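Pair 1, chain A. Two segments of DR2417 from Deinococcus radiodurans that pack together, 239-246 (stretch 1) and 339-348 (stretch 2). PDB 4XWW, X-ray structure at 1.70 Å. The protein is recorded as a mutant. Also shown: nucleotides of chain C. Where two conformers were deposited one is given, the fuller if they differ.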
# COMPACT_ATOMS: atom_id res chain seq x y z
N ARG A 239 19.03 -11.36 -22.68
CA ARG A 239 17.58 -11.36 -22.87
C ARG A 239 16.94 -10.13 -22.22
O ARG A 239 17.42 -9.62 -21.21
CB ARG A 239 16.97 -12.64 -22.29
CG ARG A 239 17.42 -13.92 -22.93
CD ARG A 239 16.55 -15.09 -22.49
NE ARG A 239 16.62 -15.27 -21.04
CZ ARG A 239 16.12 -16.31 -20.38
NH1 ARG A 239 15.50 -17.28 -21.04
NH2 ARG A 239 16.24 -16.38 -19.06
N VAL A 240 15.83 -9.67 -22.79
CA VAL A 240 15.05 -8.58 -22.21
C VAL A 240 13.63 -9.08 -21.96
O VAL A 240 13.00 -9.66 -22.86
CB VAL A 240 15.01 -7.32 -23.11
CG1 VAL A 240 14.11 -6.22 -22.53
CG2 VAL A 240 16.41 -6.80 -23.39
N PHE A 241 13.15 -8.84 -20.75
CA PHE A 241 11.76 -9.02 -20.38
C PHE A 241 11.19 -7.67 -20.05
O PHE A 241 11.81 -6.88 -19.32
CB PHE A 241 11.60 -9.96 -19.18
CG PHE A 241 12.19 -11.34 -19.38
CD1 PHE A 241 13.56 -11.53 -19.36
CD2 PHE A 241 11.37 -12.44 -19.56
CE1 PHE A 241 14.11 -12.81 -19.54
CE2 PHE A 241 11.90 -13.71 -19.72
CZ PHE A 241 13.27 -13.90 -19.73
N LEU A 242 10.01 -7.37 -20.58
CA LEU A 242 9.39 -6.09 -20.30
C LEU A 242 7.92 -6.32 -19.94
O LEU A 242 7.27 -7.15 -20.55
CB LEU A 242 9.51 -5.15 -21.51
CG LEU A 242 8.90 -3.76 -21.37
CD1 LEU A 242 9.71 -2.77 -22.22
CD2 LEU A 242 7.42 -3.74 -21.80
N THR A 243 7.43 -5.60 -18.93
CA THR A 243 6.01 -5.65 -18.58
C THR A 243 5.42 -4.27 -18.62
O THR A 243 6.10 -3.27 -18.35
CB THR A 243 5.77 -6.27 -17.17
OG1 THR A 243 4.37 -6.43 -16.94
CG2 THR A 243 6.36 -5.39 -16.07
N THR A 244 4.16 -4.19 -19.03
CA THR A 244 3.41 -2.96 -19.05
C THR A 244 1.94 -3.41 -19.01
O THR A 244 1.69 -4.61 -18.95
CB THR A 244 3.75 -2.13 -20.31
OG1 THR A 244 3.19 -0.82 -20.21
CG2 THR A 244 3.25 -2.84 -21.56
N PHE A 245 0.98 -2.49 -19.01
CA PHE A 245 -0.42 -2.91 -19.12
C PHE A 245 -0.64 -3.59 -20.46
O PHE A 245 -0.16 -3.09 -21.47
CB PHE A 245 -1.37 -1.70 -18.98
CG PHE A 245 -1.02 -0.77 -17.86
CD1 PHE A 245 -1.07 -1.20 -16.55
CD2 PHE A 245 -0.65 0.54 -18.12
CE1 PHE A 245 -0.75 -0.34 -15.51
CE2 PHE A 245 -0.33 1.41 -17.08
CZ PHE A 245 -0.38 0.97 -15.78
N ALA A 246 -1.37 -4.71 -20.52
CA ALA A 246 -1.58 -5.40 -21.80
C ALA A 246 -2.34 -4.54 -22.81
O ALA A 246 -2.23 -4.73 -24.01
CB ALA A 246 -2.31 -6.72 -21.61
N THR A 339 17.66 -8.80 -18.37
CA THR A 339 17.17 -7.47 -18.01
C THR A 339 15.65 -7.51 -17.90
O THR A 339 14.97 -7.98 -18.81
CB THR A 339 17.60 -6.41 -19.05
OG1 THR A 339 19.04 -6.41 -19.14
CG2 THR A 339 17.13 -5.02 -18.64
N VAL A 340 15.13 -7.02 -16.78
CA VAL A 340 13.67 -6.89 -16.64
C VAL A 340 13.30 -5.42 -16.54
O VAL A 340 13.83 -4.68 -15.70
CB VAL A 340 13.14 -7.65 -15.43
CG1 VAL A 340 11.63 -7.31 -15.20
CG2 VAL A 340 13.33 -9.13 -15.65
N ILE A 341 12.40 -4.99 -17.42
CA ILE A 341 11.96 -3.60 -17.44
C ILE A 341 10.51 -3.51 -17.00
O ILE A 341 9.63 -4.15 -17.60
CB ILE A 341 12.09 -2.98 -18.85
CG1 ILE A 341 13.53 -3.02 -19.37
CG2 ILE A 341 11.52 -1.55 -18.88
CD1 ILE A 341 13.63 -2.77 -20.90
N LEU A 342 10.25 -2.71 -15.97
CA LEU A 342 8.89 -2.41 -15.55
C LEU A 342 8.46 -1.10 -16.20
O LEU A 342 8.78 -0.02 -15.71
CB LEU A 342 8.79 -2.30 -14.02
CG LEU A 342 9.42 -3.46 -13.24
CD1 LEU A 342 9.19 -3.34 -11.71
CD2 LEU A 342 8.93 -4.78 -13.74
N SER A 343 7.77 -1.21 -17.34
CA SER A 343 7.31 -0.04 -18.09
C SER A 343 5.95 0.37 -17.54
O SER A 343 4.93 0.25 -18.23
CB SER A 343 7.25 -0.34 -19.59
OG SER A 343 7.02 0.82 -20.37
N SER A 344 5.95 0.86 -16.31
CA SER A 344 4.73 1.12 -15.53
C SER A 344 5.14 1.70 -14.18
O SER A 344 6.30 1.66 -13.81
CB SER A 344 3.92 -0.16 -15.30
OG SER A 344 4.71 -1.13 -14.65
N ASN A 345 4.16 2.26 -13.48
CA ASN A 345 4.32 2.73 -12.13
C ASN A 345 3.28 1.99 -11.32
O ASN A 345 2.18 1.75 -11.81
CB ASN A 345 4.08 4.23 -12.01
CG ASN A 345 5.31 5.05 -12.30
OD1 ASN A 345 6.42 4.70 -11.89
ND2 ASN A 345 5.11 6.18 -12.97
N PRO A 346 3.59 1.65 -10.06
CA PRO A 346 2.55 1.02 -9.24
C PRO A 346 1.35 1.92 -8.99
O PRO A 346 1.49 3.08 -8.61
CB PRO A 346 3.26 0.74 -7.91
CG PRO A 346 4.72 0.90 -8.18
CD PRO A 346 4.85 1.85 -9.33
N ILE A 347 0.17 1.39 -9.25
CA ILE A 347 -1.06 2.08 -8.92
C ILE A 347 -1.20 2.07 -7.40
O ILE A 347 -0.88 1.07 -6.77
CB ILE A 347 -2.24 1.39 -9.61
CG1 ILE A 347 -2.06 1.48 -11.13
CG2 ILE A 347 -3.57 1.99 -9.16
CD1 ILE A 347 -2.99 0.58 -11.91
N PRO A 348 -1.66 3.18 -6.81
CA PRO A 348 -1.84 3.25 -5.35
C PRO A 348 -2.53 2.02 -4.80
O PRO A 348 -3.59 1.61 -5.30
CB PRO A 348 -2.70 4.50 -5.17
CG PRO A 348 -2.28 5.38 -6.29
CD PRO A 348 -1.98 4.47 -7.46
P U C 2 -1.14 5.99 -15.27
OP1 U C 2 -1.51 5.47 -16.60
OP2 U C 2 -1.14 7.46 -15.03
O5' U C 2 -2.09 5.36 -14.15
C5' U C 2 -2.37 3.95 -14.12
C4' U C 2 -3.80 3.71 -13.68
O4' U C 2 -3.93 3.98 -12.25
C3' U C 2 -4.86 4.57 -14.37
O3' U C 2 -5.99 3.76 -14.64
C2' U C 2 -5.23 5.59 -13.30
O2' U C 2 -6.54 6.10 -13.45
C1' U C 2 -5.10 4.74 -12.04
N1 U C 2 -4.93 5.52 -10.80
C2 U C 2 -5.63 5.10 -9.69
O2 U C 2 -6.36 4.13 -9.69
N3 U C 2 -5.44 5.87 -8.57
C4 U C 2 -4.65 6.99 -8.45
O4 U C 2 -4.58 7.58 -7.37
C5 U C 2 -3.96 7.36 -9.65
C6 U C 2 -4.12 6.63 -10.76
P U C 3 -6.77 3.91 -16.02
OP1 U C 3 -6.05 4.91 -16.84
OP2 U C 3 -8.21 4.11 -15.72
O5' U C 3 -6.56 2.49 -16.70
C5' U C 3 -5.24 1.96 -16.88
C4' U C 3 -5.24 0.49 -16.53
O4' U C 3 -5.03 0.34 -15.10
C3' U C 3 -6.53 -0.25 -16.85
O3' U C 3 -6.23 -1.51 -17.43
C2' U C 3 -7.19 -0.42 -15.49
O2' U C 3 -8.02 -1.57 -15.41
C1' U C 3 -5.98 -0.56 -14.58
N1 U C 3 -6.26 -0.20 -13.19
C2 U C 3 -5.87 -1.09 -12.20
O2 U C 3 -5.30 -2.14 -12.44
N3 U C 3 -6.18 -0.70 -10.92
C4 U C 3 -6.81 0.46 -10.53
O4 U C 3 -7.01 0.66 -9.33
C5 U C 3 -7.18 1.32 -11.61
C6 U C 3 -6.91 0.97 -12.87
P U C 5 -3.41 -6.45 -17.34
OP1 U C 5 -2.70 -5.63 -16.33
OP2 U C 5 -2.82 -6.63 -18.68
O5' U C 5 -3.66 -7.89 -16.72
C5' U C 5 -2.54 -8.73 -16.40
C4' U C 5 -2.86 -9.64 -15.23
O4' U C 5 -4.05 -9.17 -14.54
C3' U C 5 -3.21 -11.07 -15.59
O3' U C 5 -2.06 -11.84 -15.90
C2' U C 5 -3.93 -11.53 -14.34
O2' U C 5 -3.05 -11.80 -13.27
C1' U C 5 -4.76 -10.28 -14.02
N1 U C 5 -6.09 -10.33 -14.64
C2 U C 5 -7.07 -11.05 -13.97
O2 U C 5 -6.88 -11.60 -12.91
N3 U C 5 -8.29 -11.07 -14.61
C4 U C 5 -8.62 -10.48 -15.81
O4 U C 5 -9.77 -10.60 -16.24
C5 U C 5 -7.55 -9.78 -16.44
C6 U C 5 -6.35 -9.73 -15.85
O HOH W 1 19.99 -8.50 -20.67

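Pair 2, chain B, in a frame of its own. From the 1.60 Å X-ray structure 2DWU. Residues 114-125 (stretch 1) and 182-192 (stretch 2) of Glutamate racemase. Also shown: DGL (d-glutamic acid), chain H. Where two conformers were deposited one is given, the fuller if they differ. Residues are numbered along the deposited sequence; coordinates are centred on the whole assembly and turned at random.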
# COMPACT_ATOMS: atom_id res chain seq x y z
N GLY B 114 13.33 10.03 6.87
CA GLY B 114 12.45 11.08 6.41
C GLY B 114 13.10 11.94 5.34
O GLY B 114 12.80 13.11 5.25
N LYS B 115 13.98 11.35 4.54
CA LYS B 115 14.69 12.07 3.48
C LYS B 115 14.46 11.27 2.22
O LYS B 115 14.99 10.18 2.07
CB LYS B 115 16.18 12.13 3.83
CG LYS B 115 16.45 13.08 5.03
CD LYS B 115 17.92 13.11 5.44
CE LYS B 115 18.24 14.42 6.25
NZ LYS B 115 17.86 14.41 7.68
N ILE B 116 13.70 11.87 1.31
CA ILE B 116 13.26 11.19 0.10
C ILE B 116 13.68 11.86 -1.20
O ILE B 116 13.58 13.07 -1.33
CB ILE B 116 11.73 11.14 0.17
CG1 ILE B 116 11.30 10.34 1.42
CG2 ILE B 116 11.15 10.46 -1.08
CD1 ILE B 116 9.86 10.57 1.82
N GLY B 117 14.19 11.07 -2.14
CA GLY B 117 14.52 11.65 -3.43
C GLY B 117 13.43 11.24 -4.43
O GLY B 117 12.72 10.26 -4.22
N VAL B 118 13.27 12.01 -5.49
CA VAL B 118 12.34 11.60 -6.55
C VAL B 118 12.86 12.15 -7.86
O VAL B 118 13.33 13.29 -7.93
CB VAL B 118 10.88 12.06 -6.34
CG1 VAL B 118 10.79 13.58 -6.24
CG2 VAL B 118 10.02 11.53 -7.50
N ILE B 119 12.79 11.31 -8.89
CA ILE B 119 13.27 11.65 -10.23
C ILE B 119 12.13 11.50 -11.22
O ILE B 119 11.22 10.67 -11.02
CB ILE B 119 14.48 10.78 -10.68
CG1 ILE B 119 14.18 9.28 -10.51
CG2 ILE B 119 15.70 11.20 -9.83
CD1 ILE B 119 15.23 8.38 -11.17
N GLY B 120 12.16 12.29 -12.28
CA GLY B 120 11.09 12.21 -13.26
C GLY B 120 11.33 13.20 -14.37
O GLY B 120 12.43 13.77 -14.45
N THR B 121 10.33 13.40 -15.22
CA THR B 121 10.49 14.34 -16.33
C THR B 121 10.50 15.77 -15.83
O THR B 121 10.16 16.06 -14.69
CB THR B 121 9.29 14.27 -17.31
OG1 THR B 121 8.10 14.67 -16.61
CG2 THR B 121 9.12 12.88 -17.90
N VAL B 122 10.90 16.68 -16.71
CA VAL B 122 10.89 18.08 -16.34
C VAL B 122 9.48 18.51 -15.93
O VAL B 122 9.31 19.20 -14.92
CB VAL B 122 11.40 18.93 -17.50
CG1 VAL B 122 11.11 20.39 -17.21
CG2 VAL B 122 12.89 18.70 -17.69
N GLY B 123 8.45 18.08 -16.66
CA GLY B 123 7.10 18.47 -16.30
C GLY B 123 6.71 17.97 -14.92
O GLY B 123 6.13 18.69 -14.12
N THR B 124 7.04 16.72 -14.63
CA THR B 124 6.70 16.14 -13.33
C THR B 124 7.39 16.87 -12.20
O THR B 124 6.76 17.23 -11.21
CB THR B 124 7.07 14.66 -13.29
OG1 THR B 124 6.28 13.97 -14.26
CG2 THR B 124 6.83 14.07 -11.91
N ILE B 125 8.69 17.11 -12.37
CA ILE B 125 9.43 17.78 -11.32
C ILE B 125 9.04 19.25 -11.16
O ILE B 125 8.87 19.73 -10.03
CB ILE B 125 10.94 17.62 -11.55
CG1 ILE B 125 11.30 16.13 -11.58
CG2 ILE B 125 11.72 18.33 -10.44
CD1 ILE B 125 10.88 15.35 -10.27
N ASP B 182 17.29 8.17 1.84
CA ASP B 182 17.32 6.73 2.05
C ASP B 182 16.20 6.07 1.24
O ASP B 182 16.01 4.86 1.33
CB ASP B 182 17.21 6.36 3.55
CG ASP B 182 15.85 6.69 4.17
OD1 ASP B 182 14.95 7.23 3.49
OD2 ASP B 182 15.69 6.38 5.38
N THR B 183 15.51 6.87 0.44
CA THR B 183 14.39 6.39 -0.37
C THR B 183 14.38 7.17 -1.70
O THR B 183 14.66 8.36 -1.70
CB THR B 183 13.06 6.67 0.40
OG1 THR B 183 13.11 5.99 1.67
CG2 THR B 183 11.84 6.18 -0.40
N LEU B 184 14.08 6.51 -2.82
CA LEU B 184 14.03 7.18 -4.12
C LEU B 184 12.78 6.73 -4.85
O LEU B 184 12.58 5.53 -5.05
CB LEU B 184 15.25 6.82 -4.99
CG LEU B 184 15.10 7.38 -6.42
CD1 LEU B 184 15.37 8.86 -6.40
CD2 LEU B 184 16.04 6.66 -7.39
N ILE B 185 11.94 7.68 -5.22
CA ILE B 185 10.73 7.36 -5.97
C ILE B 185 11.03 7.44 -7.47
O ILE B 185 11.54 8.47 -7.96
CB ILE B 185 9.60 8.35 -5.65
CG1 ILE B 185 9.25 8.27 -4.15
CG2 ILE B 185 8.36 8.05 -6.55
CD1 ILE B 185 8.30 9.39 -3.68
N LEU B 186 10.75 6.36 -8.20
CA LEU B 186 10.92 6.38 -9.66
C LEU B 186 9.65 7.04 -10.22
O LEU B 186 8.66 6.36 -10.55
CB LEU B 186 11.04 4.94 -10.18
CG LEU B 186 12.18 4.11 -9.62
CD1 LEU B 186 12.23 2.74 -10.34
CD2 LEU B 186 13.51 4.86 -9.81
N GLY B 187 9.71 8.37 -10.32
CA GLY B 187 8.58 9.17 -10.77
C GLY B 187 8.35 9.30 -12.26
O GLY B 187 8.00 10.37 -12.74
N CYS B 188 8.51 8.19 -12.96
CA CYS B 188 8.33 8.14 -14.41
C CYS B 188 8.04 6.69 -14.78
O CYS B 188 8.63 5.76 -14.21
CB CYS B 188 9.62 8.60 -15.10
SG CYS B 188 9.55 8.51 -16.92
N THR B 189 7.13 6.51 -15.74
CA THR B 189 6.72 5.18 -16.20
C THR B 189 7.87 4.31 -16.67
O THR B 189 7.82 3.09 -16.54
CB THR B 189 5.77 5.27 -17.42
OG1 THR B 189 6.33 6.15 -18.40
CG2 THR B 189 4.38 5.77 -17.01
N HIS B 190 8.91 4.93 -17.24
CA HIS B 190 9.97 4.13 -17.82
C HIS B 190 11.06 3.68 -16.88
O HIS B 190 11.79 2.73 -17.18
CB HIS B 190 10.67 4.93 -18.93
CG HIS B 190 9.80 5.23 -20.12
ND1 HIS B 190 8.57 5.85 -20.02
CD2 HIS B 190 10.05 5.09 -21.44
CE1 HIS B 190 8.10 6.08 -21.23
NE2 HIS B 190 8.98 5.63 -22.11
N TYR B 191 11.17 4.34 -15.72
CA TYR B 191 12.30 4.03 -14.86
C TYR B 191 12.43 2.63 -14.28
O TYR B 191 13.55 2.22 -13.97
CB TYR B 191 12.44 5.09 -13.76
CG TYR B 191 12.65 6.52 -14.28
CD1 TYR B 191 12.82 6.80 -15.65
CD2 TYR B 191 12.63 7.60 -13.39
CE1 TYR B 191 12.93 8.11 -16.12
CE2 TYR B 191 12.74 8.92 -13.84
CZ TYR B 191 12.88 9.17 -15.20
OH TYR B 191 12.90 10.48 -15.58
N PRO B 192 11.32 1.88 -14.10
CA PRO B 192 11.51 0.54 -13.56
C PRO B 192 12.47 -0.27 -14.44
O PRO B 192 13.17 -1.14 -13.94
CB PRO B 192 10.10 -0.06 -13.59
CG PRO B 192 9.23 1.13 -13.25
CD PRO B 192 9.88 2.25 -14.12
N DGL H . 5.07 8.47 -19.35
CA DGL H . 5.93 9.65 -19.02
C DGL H . 6.01 9.83 -17.55
O DGL H . 6.39 10.88 -17.04
CB DGL H . 7.35 9.45 -19.61
CG DGL H . 7.27 9.76 -21.12
CD DGL H . 6.88 11.13 -21.49
OE1 DGL H . 7.60 12.11 -21.34
OE2 DGL H . 5.67 11.26 -22.00
OXT DGL H . 5.66 8.82 -16.80
O HOH W 2 7.87 11.79 -14.94

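Backbone hydrogen bonds set the spacing of two parallel strands; side chains on the two faces fill the space differently in pairs 1 and 2. Fourteen central residues superpose with an RMSD of 0.6 Å. The strands run parallel, at 15° in pair 1 and 21° in pair 2, and the central rungs correspond. Phe A241 N donates to Thr A339 O (2.8 Å) as Gly B117 N does to Thr B183 O (2.8 Å); Ile A341 N reaches Phe A241 O at 2.7 Å, and Ile B185 N reaches Gly B117 O at 2.9 Å. The next rungs, Thr A243 N to Ile A341 O (3.0 Å) and Ile B119 N to Ile B185 O (3.2 Å), also match. At the ends they differ: Arg A239 O accepts from Thr A339 N (3.0 Å) but Lys B115 O from Asp B182 N (3.1 Å), and the last rung, Gly B187 N to Ile B119 O (2.8 Å), is weak in pair 2.

One face is conserved in character. Val A240, Leu A242, Thr A339 and Ile A341 match Ile B116, Val B118, Thr B183 and Ile B185. The isoleucine and the threonine of the second strand are common to both pairs. Ile A341 CD1 lies 3.8 Å from Val A240 CG1, and Ile B185 CD1 lies 4.0 Å from Ile B116 CG2. At the next position, Leu A242 CD1 approaches Ile A341 CG2 at 4.0 Å, whereas Val B118 CG2, on a shorter side chain, lies 3.7 Å from Ile B185 CB.

The other face changes more: only the leucine, Leu A342 or Leu B186, is kept. In pair 1, Phe A241 CB packs 4.0 Å from Val A340 CG2. Its counterpart Gly B117 has no side chain, and the end of the matched Leu B184 comes nearer the first strand; an ideal CB on Gly B117 would sit a tight 3.5 Å from Leu B184 CD1. Leu B184 CD1 also lies 4.2 Å from Ile B119 CG2. Thr A243 CG2 lies 3.5 Å from Leu A342 CD2. In the matched, longer isoleucine, Ile B119 CD1 lies 4.1 Å from Leu B186 CD2 and 3.5 Å from Tyr B191 CD2.

Beyond the strands, Ser A344 CB lies 4.5 Å from Phe A245 CZ, and its match Cys B188 CB lies 4.3 Å from Gly B120 CA. Thr A244 OG1 donates to Ser A343 O at 2.8 Å; the matched residues are Gly B120 and Gly B187, and an ideal CB on Gly B120 would clash with Gly B187 O at 2.7 Å. Phe A245 CE1 meets Ile A347 CD1 at 4.3 Å, with U3 of chain C over one ring face. Its match, Thr B121, instead caps a helix, Thr B121 OG1 accepting from Thr B124 N at 3.0 Å. In these two pairs, similar backbones carry a phenylalanine beside a valine in one and a glycine beside a leucine in the other.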